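Local coordinates for protein fucose-binding lectin (Kordia periserrulae, PDB 6HTN) that probably acts as a fucose-binding beta-propeller lectin, and holds methyl alpha-L-fucopyranoside in pockets between its blades, at residues A[112-117]-A[130-135]; A[55-60]-A[104-109]. All blocks are in the same frame, centred on the assembly; numbering follows the deposited sequence. Where two conformers were deposited one is given.

Interaction 1: residues A[112-117]-A[130-135]; sequences GQIHIR and YCWDGS. With MFU (methyl alpha-L-fucopyranoside), chain H; MFU (methyl alpha-L-fucopyranoside), chain I.
Asp-133 meets His-115 and Arg-117 through a single carboxylate oxygen. OD1 takes a short bond from His-115 ND1, 2.7 Å long and nearly straight (171°). It enters in the plane of the imidazole but from above the carboxylate plane. Arg-117 brings two nitrogens end-on to the same oxygen, forming a salt bridge. NH2 lies 2.9 Å from Asp-133 OD1 and uses its syn lone pair; NH1 approaches from above the carboxylate plane. Three N-H groups therefore grip one oxygen, which should favour a charged Asp-133. Its OD2 bonds to Tyr-138 OH.

The guanidinium is held further by Ile-116 O, which takes a bond from NH1. Cys-131 CB lies over one guanidinium face, toward its rim. A bend at chi2 (-67°) brings Arg-117 CD within 3.5 Å of Cys-131 SG. The NE and NH2 side of the guanidinium serves one fucoside: NE donates to O4 and NH2 to O5. Asp-133 is thus a second-shell residue that positions a sugar-binding arginine. This sugar also bonds to Glu-129 and Ala-141, and to Trp-37 of the second subunit.

The other fucoside lies against Trp-132. C4 of that sugar sits over the ring centre, 3.8 Å above the plane, in CH-pi fashion. On the opposite face, Gly-134 N lies toward the rim. Ile-114 CG2 and Ile-116 CD1 border the same sugar. A water joins Trp-132 NE1 to Gln-113 NE2, which also donates to Ile-114 O.

Ile-116 and Trp-132 form an antiparallel hydrogen-bonded pair: Ile-116 N to Trp-132 O and Trp-132 N to Ile-116 O, each 2.9 Å. Arg-117 and Cys-131 are the next, non-hydrogen-bonded pair. Strands 114-121 and 127-132 are the two middle strands of a four-stranded antiparallel blade, flanked by strands 103-108 and 138-139.

Interaction 2: residues A[55-60]-A[104-109]; sequences TSWLDS and ATSWLD
Ser-106 reaches from one blade to Thr-55 of the blade before it. Ser-106 CB lies 3.6 Å from Thr-55 OG1 and also approaches the methyl CG2 of Thr-55. Ser-106 OG then sits between the backbone N and the carbonyl carbon (chi1 60°). There it makes a 2.7 Å hydrogen bond with Thr-55 OG1, and either hydroxyl could be the donor. Thr-55 presents OG1 anti to its own backbone N (chi1 -167°). Ser-106 OG also bonds to a water at 2.8 Å. That water donates to Ser-56 O at 2.7 Å and weakly to Ser-106 O. One hydroxyl thus links the strands both directly and through solvent. On the Trp-57 side, CE3 of the indole lies 4.0 Å from Ser-106 OG.

Apolar groups pack around this polar link. At one end, Thr-55 CG2 touches Ala-104 CB. At the other, Leu-108 crosses Trp-57 at about a right angle. Leu-108 CD2 lies 4.0 Å from Trp-57 CD1, while Leu-108 CD1 packs against Leu-58 O.

The strands run nearly parallel, 15° apart, with axes 6.3 Å apart at closest approach. Their contact is made by side chains and a water, as expected between innermost strands of adjacent propeller blades. Strand 53-58 is the first strand of its blade and pairs with strand 64-71. Strand 103-108 holds the same place in the next blade and pairs with strand 114-121. Thr-105 bonds to Ser-5 of the second subunit, and Ser-56 to Thr-4 of the same chain, so similar contacts continue on both sides.

How the interactions relate
The centres of interactions 1 and 2 are 9 Å apart, on the same side of the chain's centre. Interaction 2 comes first along the chain and joins two blades through strands 53-58 and 103-108. Interaction 1 follows, inside the later blade, between strands 114-121 and 127-132. Strands 103-108 and 114-121 are neighbours in one sheet, so the contacts meet directly. His-115 links them: NE2 reaches Asp-109 OD2 at 2.8 Å, and its backbone N bonds to Trp-107 O. Ile-114 CD1 packs on Trp-57 across the blade boundary. Blade pairing thus lies beside the sugar-binding side chains, consistent with fucose pockets formed between blades.

Interaction 1: residues A[112-117]-A[130-135]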
ATOM      1  N   GLY A 112      31.143  -0.309  22.359  1.00 33.38           N
ATOM      2  CA  GLY A 112      30.307  -1.496  22.108  1.00 31.09           C
ATOM      3  C   GLY A 112      28.832  -1.270  22.410  1.00 29.74           C
ATOM      4  O   GLY A 112      28.089  -2.271  22.538  1.00 30.28           O
ATOM      5  N   GLN A 113      28.401  -0.019  22.558  1.00 28.95           N
ATOM      6  CA  GLN A 113      26.967   0.317  22.764  1.00 26.48           C
ATOM      7  C   GLN A 113      26.309   0.413  21.386  1.00 25.36           C
ATOM      8  O   GLN A 113      26.793   1.169  20.536  1.00 24.57           O
ATOM      9  CB  GLN A 113      26.789   1.631  23.528  1.00 27.04           C
ATOM     10  CG  GLN A 113      25.355   2.122  23.627  1.00 25.58           C
ATOM     11  CD  GLN A 113      24.457   1.164  24.352  1.00 29.81           C
ATOM     12  OE1 GLN A 113      24.652   0.891  25.528  1.00 31.06           O
ATOM     13  NE2 GLN A 113      23.409   0.671  23.698  1.00 25.23           N
ATOM     14  N   ILE A 114      25.242  -0.340  21.207  1.00 22.21           N
ATOM     15  CA  ILE A 114      24.444  -0.239  19.946  1.00 22.23           C
ATOM     16  C   ILE A 114      23.629   1.044  19.971  1.00 19.03           C
ATOM     17  O   ILE A 114      23.073   1.444  20.991  1.00 21.08           O
ATOM     18  CB  ILE A 114      23.572  -1.511  19.776  1.00 21.03           C
ATOM     19  CG1 ILE A 114      23.005  -1.585  18.354  1.00 20.33           C
ATOM     20  CG2 ILE A 114      22.493  -1.578  20.811  1.00 21.73           C
ATOM     21  CD1 ILE A 114      23.998  -1.757  17.287  1.00 20.48           C
ATOM     22  N   HIS A 115      23.487   1.628  18.793  1.00 18.59           N
ATOM     23  CA  HIS A 115      22.597   2.766  18.500  1.00 19.83           C
ATOM     24  C   HIS A 115      21.672   2.316  17.376  1.00 16.81           C
ATOM     25  O   HIS A 115      22.195   1.761  16.381  1.00 17.69           O
ATOM     26  CB  HIS A 115      23.411   3.974  18.058  1.00 21.34           C
ATOM     27  CG  HIS A 115      24.365   4.419  19.102  1.00 21.58           C
ATOM     28  ND1 HIS A 115      24.022   5.343  20.046  1.00 24.65           N
ATOM     29  CD2 HIS A 115      25.607   3.980  19.398  1.00 27.14           C
ATOM     30  CE1 HIS A 115      25.061   5.507  20.890  1.00 28.01           C
ATOM     31  NE2 HIS A 115      26.008   4.685  20.518  1.00 27.33           N
ATOM     32  N   ILE A 116      20.374   2.539  17.558  1.00 17.76           N
ATOM     33  CA  ILE A 116      19.385   2.162  16.524  1.00 19.18           C
ATOM     34  C   ILE A 116      18.554   3.363  16.151  1.00 18.89           C
ATOM     35  O   ILE A 116      18.225   4.175  17.018  1.00 16.88           O
ATOM     36  CB  ILE A 116      18.498   1.012  17.055  1.00 18.39           C
ATOM     37  CG1 ILE A 116      19.301  -0.139  17.660  1.00 18.38           C
ATOM     38  CG2 ILE A 116      17.544   0.530  15.945  1.00 19.66           C
ATOM     39  CD1 ILE A 116      18.448  -1.106  18.415  1.00 19.57           C
ATOM     40  N   ARG A 117      18.247   3.464  14.875  1.00 17.36           N
ATOM     41  CA  ARG A 117      17.314   4.492  14.378  1.00 17.26           C
ATOM     42  C   ARG A 117      16.238   3.790  13.550  1.00 16.81           C
ATOM     43  O   ARG A 117      16.575   2.998  12.644  1.00 16.94           O
ATOM     44  CB  ARG A 117      18.088   5.529  13.547  1.00 17.29           C
ATOM     45  CG  ARG A 117      19.191   6.259  14.317  1.00 17.84           C
ATOM     46  CD  ARG A 117      18.602   7.150  15.389  1.00 18.31           C
ATOM     47  NE  ARG A 117      19.633   7.941  16.080  1.00 17.19           N
ATOM     48  CZ  ARG A 117      20.252   7.547  17.204  1.00 21.81           C
ATOM     49  NH1 ARG A 117      20.023   6.346  17.739  1.00 19.79           N
ATOM     50  NH2 ARG A 117      21.149   8.352  17.771  1.00 21.67           N
ATOM     51  N   TYR A 130      12.744   7.311  15.507  1.00 15.86           N
ATOM     52  CA  TYR A 130      12.820   6.854  16.894  1.00 15.90           C
ATOM     53  C   TYR A 130      14.224   6.345  17.138  1.00 17.56           C
ATOM     54  O   TYR A 130      14.814   5.671  16.296  1.00 18.09           O
ATOM     55  CB  TYR A 130      11.753   5.780  17.146  1.00 16.57           C
ATOM     56  CG  TYR A 130      10.386   6.235  16.742  1.00 17.77           C
ATOM     57  CD1 TYR A 130       9.753   7.240  17.435  1.00 18.36           C
ATOM     58  CD2 TYR A 130       9.758   5.697  15.629  1.00 18.83           C
ATOM     59  CE1 TYR A 130       8.515   7.717  17.024  1.00 18.67           C
ATOM     60  CE2 TYR A 130       8.515   6.169  15.220  1.00 18.51           C
ATOM     61  CZ  TYR A 130       7.906   7.193  15.906  1.00 20.60           C
ATOM     62  OH  TYR A 130       6.670   7.674  15.558  1.00 19.92           O
ATOM     63  N   CYS A 131      14.777   6.777  18.280  1.00 18.33           N
ATOM     64  CA  CYS A 131      16.223   6.614  18.535  1.00 18.66           C
ATOM     65  C   CYS A 131      16.461   5.821  19.810  1.00 16.41           C
ATOM     66  O   CYS A 131      15.802   6.096  20.853  1.00 19.34           O
ATOM     67  CB  CYS A 131      16.891   7.973  18.767  1.00 19.42           C
ATOM     68  SG  CYS A 131      16.626   9.140  17.411  1.00 20.77           S
ATOM     69  N   TRP A 132      17.384   4.891  19.716  1.00 18.21           N
ATOM     70  CA  TRP A 132      17.886   4.134  20.895  1.00 19.06           C
ATOM     71  C   TRP A 132      19.385   4.334  20.975  1.00 19.93           C
ATOM     72  O   TRP A 132      20.119   4.033  20.039  1.00 18.41           O
ATOM     73  CB  TRP A 132      17.555   2.639  20.774  1.00 18.66           C
ATOM     74  CG  TRP A 132      18.106   1.826  21.919  1.00 20.14           C
ATOM     75  CD1 TRP A 132      19.277   1.150  21.954  1.00 21.86           C
ATOM     76  CD2 TRP A 132      17.433   1.580  23.153  1.00 21.36           C
ATOM     77  NE1 TRP A 132      19.386   0.486  23.130  1.00 21.76           N
ATOM     78  CE2 TRP A 132      18.293   0.750  23.904  1.00 20.93           C
ATOM     79  CE3 TRP A 132      16.223   1.989  23.688  1.00 22.25           C
ATOM     80  CZ2 TRP A 132      17.932   0.301  25.176  1.00 23.32           C
ATOM     81  CZ3 TRP A 132      15.859   1.544  24.940  1.00 24.47           C
ATOM     82  CH2 TRP A 132      16.713   0.707  25.668  1.00 24.51           C
ATOM     83  N   ASP A 133      19.843   4.809  22.161  1.00 21.37           N
ATOM     84  CA  ASP A 133      21.301   4.949  22.409  1.00 20.50           C
ATOM     85  C   ASP A 133      21.672   4.194  23.695  1.00 24.10           C
ATOM     86  O   ASP A 133      22.827   4.343  24.123  1.00 25.90           O
ATOM     87  CB  ASP A 133      21.667   6.413  22.560  1.00 22.01           C
ATOM     88  CG  ASP A 133      21.408   7.272  21.311  1.00 22.14           C
ATOM     89  OD1 ASP A 133      21.789   6.852  20.213  1.00 22.49           O
ATOM     90  OD2 ASP A 133      20.995   8.453  21.520  1.00 25.91           O
ATOM     91  N   GLY A 134      20.777   3.368  24.205  1.00 23.11           N
ATOM     92  CA  GLY A 134      21.079   2.488  25.345  1.00 26.39           C
ATOM     93  C   GLY A 134      20.245   2.721  26.573  1.00 28.81           C
ATOM     94  O   GLY A 134      20.392   1.920  27.506  1.00 31.82           O
ATOM     95  N   SER A 135      19.355   3.710  26.603  0.50 26.29           N
ATOM     96  CA  SER A 135      18.543   3.996  27.809  0.50 30.73           C
ATOM     97  C   SER A 135      17.040   3.896  27.505  0.50 30.01           C
ATOM     98  O   SER A 135      16.360   3.010  28.061  0.50 32.99           O
ATOM     99  CB  SER A 135      18.967   5.347  28.365  0.50 29.64           C
ATOM    100  OG  SER A 135      18.139   5.745  29.436  0.50 30.74           O
TER
HETATM  101  C1  MFU H 202      16.563  -4.234  24.067  1.00 21.88           C
HETATM  102  C2  MFU H 202      15.260  -3.675  23.498  1.00 19.05           C
HETATM  103  C3  MFU H 202      15.501  -2.219  23.108  1.00 21.24           C
HETATM  104  C4  MFU H 202      16.596  -2.156  22.091  1.00 19.71           C
HETATM  105  C5  MFU H 202      17.881  -2.744  22.737  1.00 20.36           C
HETATM  106  C6  MFU H 202      19.034  -2.726  21.764  1.00 18.88           C
HETATM  107  O1  MFU H 202      16.778  -3.518  25.296  1.00 25.44           O
HETATM  108  O2  MFU H 202      14.265  -3.790  24.520  1.00 22.62           O
HETATM  109  O3  MFU H 202      14.266  -1.661  22.646  1.00 22.00           O
HETATM  110  O4  MFU H 202      16.334  -2.930  20.927  1.00 20.81           O
HETATM  111  O5  MFU H 202      17.587  -4.154  23.094  1.00 21.28           O
HETATM  112  CM  MFU H 202      18.040  -3.966  25.826  1.00 30.02           C
HETATM  113  C1  MFU I 203      20.299  11.886  17.285  1.00 19.34           C
HETATM  114  C2  MFU I 203      19.075  12.206  16.442  1.00 18.82           C
HETATM  115  C3  MFU I 203      19.477  12.564  15.028  1.00 16.86           C
HETATM  116  C4  MFU I 203      20.354  11.581  14.396  1.00 17.42           C
HETATM  117  C5  MFU I 203      21.551  11.370  15.315  1.00 17.50           C
HETATM  118  C6  MFU I 203      22.533  10.387  14.822  1.00 20.63           C
HETATM  119  O1  MFU I 203      20.891  13.182  17.332  1.00 22.85           O
HETATM  120  O2  MFU I 203      18.260  13.184  17.081  1.00 20.80           O
HETATM  121  O3  MFU I 203      18.258  12.820  14.270  1.00 17.86           O
HETATM  122  O4  MFU I 203      19.700  10.251  14.347  1.00 17.95           O
HETATM  123  O5  MFU I 203      21.153  11.042  16.648  1.00 18.82           O
HETATM  124  CM  MFU I 203      21.995  13.219  18.210  1.00 27.62           C
HETATM  125  O   HOH W   1      21.312  -1.211  24.575  1.00 23.75           O

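Interaction 2: residues A[55-60]-A[104-109]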
ATOM      1  N   THR A  55      17.491  -4.833  11.169  1.00 16.81           N
ATOM      2  CA  THR A  55      18.907  -4.433  11.328  1.00 17.26           C
ATOM      3  C   THR A  55      19.561  -5.500  12.215  1.00 18.95           C
ATOM      4  O   THR A  55      18.855  -6.192  12.969  1.00 19.49           O
ATOM      5  CB  THR A  55      19.006  -2.997  11.880  1.00 16.99           C
ATOM      6  OG1 THR A  55      20.392  -2.619  11.702  1.00 19.17           O
ATOM      7  CG2 THR A  55      18.517  -2.853  13.287  1.00 18.08           C
ATOM      8  N   SER A  56      20.878  -5.597  12.165  1.00 18.75           N
ATOM      9  CA  SER A  56      21.592  -6.579  13.006  1.00 17.67           C
ATOM     10  C   SER A  56      22.993  -6.077  13.272  1.00 19.79           C
ATOM     11  O   SER A  56      23.491  -5.221  12.529  1.00 19.53           O
ATOM     12  CB  SER A  56      21.605  -7.927  12.324  1.00 17.52           C
ATOM     13  OG  SER A  56      22.305  -7.909  11.109  1.00 18.45           O
ATOM     14  N   TRP A  57      23.614  -6.610  14.311  1.00 20.16           N
ATOM     15  CA  TRP A  57      25.030  -6.261  14.609  1.00 18.88           C
ATOM     16  C   TRP A  57      25.672  -7.469  15.295  1.00 21.22           C
ATOM     17  O   TRP A  57      24.990  -8.206  16.003  1.00 20.84           O
ATOM     18  CB  TRP A  57      25.104  -5.032  15.492  1.00 18.65           C
ATOM     19  CG  TRP A  57      24.531  -5.162  16.863  1.00 21.01           C
ATOM     20  CD1 TRP A  57      25.202  -5.464  18.015  1.00 19.84           C
ATOM     21  CD2 TRP A  57      23.171  -4.989  17.245  1.00 19.50           C
ATOM     22  NE1 TRP A  57      24.374  -5.443  19.079  1.00 21.85           N
ATOM     23  CE2 TRP A  57      23.096  -5.148  18.651  1.00 19.84           C
ATOM     24  CE3 TRP A  57      22.000  -4.660  16.560  1.00 21.76           C
ATOM     25  CZ2 TRP A  57      21.919  -5.043  19.366  1.00 20.90           C
ATOM     26  CZ3 TRP A  57      20.844  -4.522  17.292  1.00 19.89           C
ATOM     27  CH2 TRP A  57      20.788  -4.714  18.667  1.00 20.08           C
ATOM     28  N   LEU A  58      26.990  -7.528  15.166  1.00 23.14           N
ATOM     29  CA  LEU A  58      27.815  -8.560  15.853  1.00 25.38           C
ATOM     30  C   LEU A  58      28.452  -7.955  17.080  1.00 28.62           C
ATOM     31  O   LEU A  58      29.077  -6.864  16.929  1.00 31.02           O
ATOM     32  CB  LEU A  58      28.900  -9.021  14.899  1.00 28.15           C
ATOM     33  CG  LEU A  58      28.463 -10.001  13.823  1.00 27.56           C
ATOM     34  CD1 LEU A  58      29.537 -10.110  12.754  1.00 29.41           C
ATOM     35  CD2 LEU A  58      28.103 -11.363  14.470  1.00 28.39           C
ATOM     36  N   ASP A  59      28.322  -8.608  18.230  1.00 28.46           N
ATOM     37  CA  ASP A  59      29.052  -8.129  19.437  1.00 29.50           C
ATOM     38  C   ASP A  59      30.487  -8.664  19.385  1.00 28.78           C
ATOM     39  O   ASP A  59      30.849  -9.398  18.450  1.00 29.51           O
ATOM     40  CB  ASP A  59      28.276  -8.406  20.705  1.00 29.22           C
ATOM     41  CG  ASP A  59      28.178  -9.863  21.088  1.00 28.51           C
ATOM     42  OD1 ASP A  59      29.085 -10.674  20.678  1.00 33.84           O
ATOM     43  OD2 ASP A  59      27.211 -10.183  21.790  1.00 32.87           O
ATOM     44  N   SER A  60      31.294  -8.255  20.359  1.00 36.18           N
ATOM     45  CA  SER A  60      32.758  -8.570  20.353  1.00 41.30           C
ATOM     46  C   SER A  60      32.972 -10.076  20.522  1.00 35.94           C
ATOM     47  O   SER A  60      34.057 -10.547  20.142  1.00 40.48           O
ATOM     48  CB  SER A  60      33.484  -7.768  21.405  1.00 37.51           C
ATOM     49  OG  SER A  60      32.952  -8.096  22.669  1.00 41.86           O
ATOM     50  N   ALA A 104      14.944   0.636   9.393  1.00 16.69           N
ATOM     51  CA  ALA A 104      15.826   0.648  10.579  1.00 16.13           C
ATOM     52  C   ALA A 104      17.279   0.542  10.148  1.00 14.98           C
ATOM     53  O   ALA A 104      17.593  -0.082   9.135  1.00 17.92           O
ATOM     54  CB  ALA A 104      15.508  -0.482  11.507  1.00 17.47           C
ATOM     55  N   THR A 105      18.149   1.212  10.915  1.00 17.22           N
ATOM     56  CA  THR A 105      19.607   1.059  10.750  1.00 17.28           C
ATOM     57  C   THR A 105      20.224   1.119  12.159  1.00 15.68           C
ATOM     58  O   THR A 105      19.550   1.528  13.112  1.00 17.61           O
ATOM     59  CB  THR A 105      20.190   2.087   9.777  1.00 17.09           C
ATOM     60  OG1 THR A 105      21.542   1.721   9.459  1.00 18.81           O
ATOM     61  CG2 THR A 105      20.154   3.478  10.352  1.00 16.85           C
ATOM     62  N   SER A 106      21.480   0.636  12.271  1.00 17.09           N
ATOM     63  CA  SER A 106      22.114   0.594  13.597  1.00 17.20           C
ATOM     64  C   SER A 106      23.633   0.656  13.402  1.00 15.66           C
ATOM     65  O   SER A 106      24.136   0.338  12.319  1.00 17.66           O
ATOM     66  CB  SER A 106      21.722  -0.661  14.355  1.00 17.75           C
ATOM     67  OG  SER A 106      22.103  -1.810  13.693  1.00 18.43           O
ATOM     68  N   TRP A 107      24.313   1.040  14.478  1.00 19.12           N
ATOM     69  CA  TRP A 107      25.797   1.018  14.500  1.00 18.46           C
ATOM     70  C   TRP A 107      26.264   0.831  15.935  1.00 17.36           C
ATOM     71  O   TRP A 107      25.593   1.213  16.854  1.00 18.50           O
ATOM     72  CB  TRP A 107      26.386   2.311  13.873  1.00 17.92           C
ATOM     73  CG  TRP A 107      26.124   3.536  14.686  1.00 18.56           C
ATOM     74  CD1 TRP A 107      26.979   4.139  15.570  1.00 20.59           C
ATOM     75  CD2 TRP A 107      24.968   4.373  14.643  1.00 18.70           C
ATOM     76  NE1 TRP A 107      26.404   5.238  16.117  1.00 22.64           N
ATOM     77  CE2 TRP A 107      25.157   5.405  15.578  1.00 22.16           C
ATOM     78  CE3 TRP A 107      23.737   4.284  13.977  1.00 18.63           C
ATOM     79  CZ2 TRP A 107      24.201   6.399  15.787  1.00 23.48           C
ATOM     80  CZ3 TRP A 107      22.799   5.248  14.197  1.00 21.26           C
ATOM     81  CH2 TRP A 107      23.026   6.287  15.100  1.00 21.52           C
ATOM     82  N   LEU A 108      27.489   0.312  16.064  1.00 20.03           N
ATOM     83  CA  LEU A 108      28.162   0.134  17.385  1.00 25.08           C
ATOM     84  C   LEU A 108      29.148   1.291  17.590  1.00 23.98           C
ATOM     85  O   LEU A 108      29.900   1.564  16.662  1.00 29.63           O
ATOM     86  CB  LEU A 108      28.924  -1.177  17.370  1.00 27.13           C
ATOM     87  CG  LEU A 108      28.072  -2.419  17.635  1.00 28.99           C
ATOM     88  CD1 LEU A 108      28.882  -3.660  17.260  1.00 32.60           C
ATOM     89  CD2 LEU A 108      27.564  -2.469  19.083  1.00 29.33           C
ATOM     90  N   ASP A 109      29.095   1.931  18.724  1.00 25.33           N
ATOM     91  CA  ASP A 109      30.101   2.971  19.084  1.00 27.12           C
ATOM     92  C   ASP A 109      31.359   2.278  19.626  1.00 30.65           C
ATOM     93  O   ASP A 109      31.399   1.030  19.755  1.00 28.21           O
ATOM     94  CB  ASP A 109      29.506   4.025  20.001  1.00 25.52           C
ATOM     95  CG  ASP A 109      29.170   3.594  21.399  1.00 28.29           C
ATOM     96  OD1 ASP A 109      29.757   2.555  21.875  1.00 30.85           O
ATOM     97  OD2 ASP A 109      28.320   4.281  22.015  1.00 31.96           O
TER
HETATM   98  O   HOH W   2      24.544  -2.770  12.717  1.00 20.88           O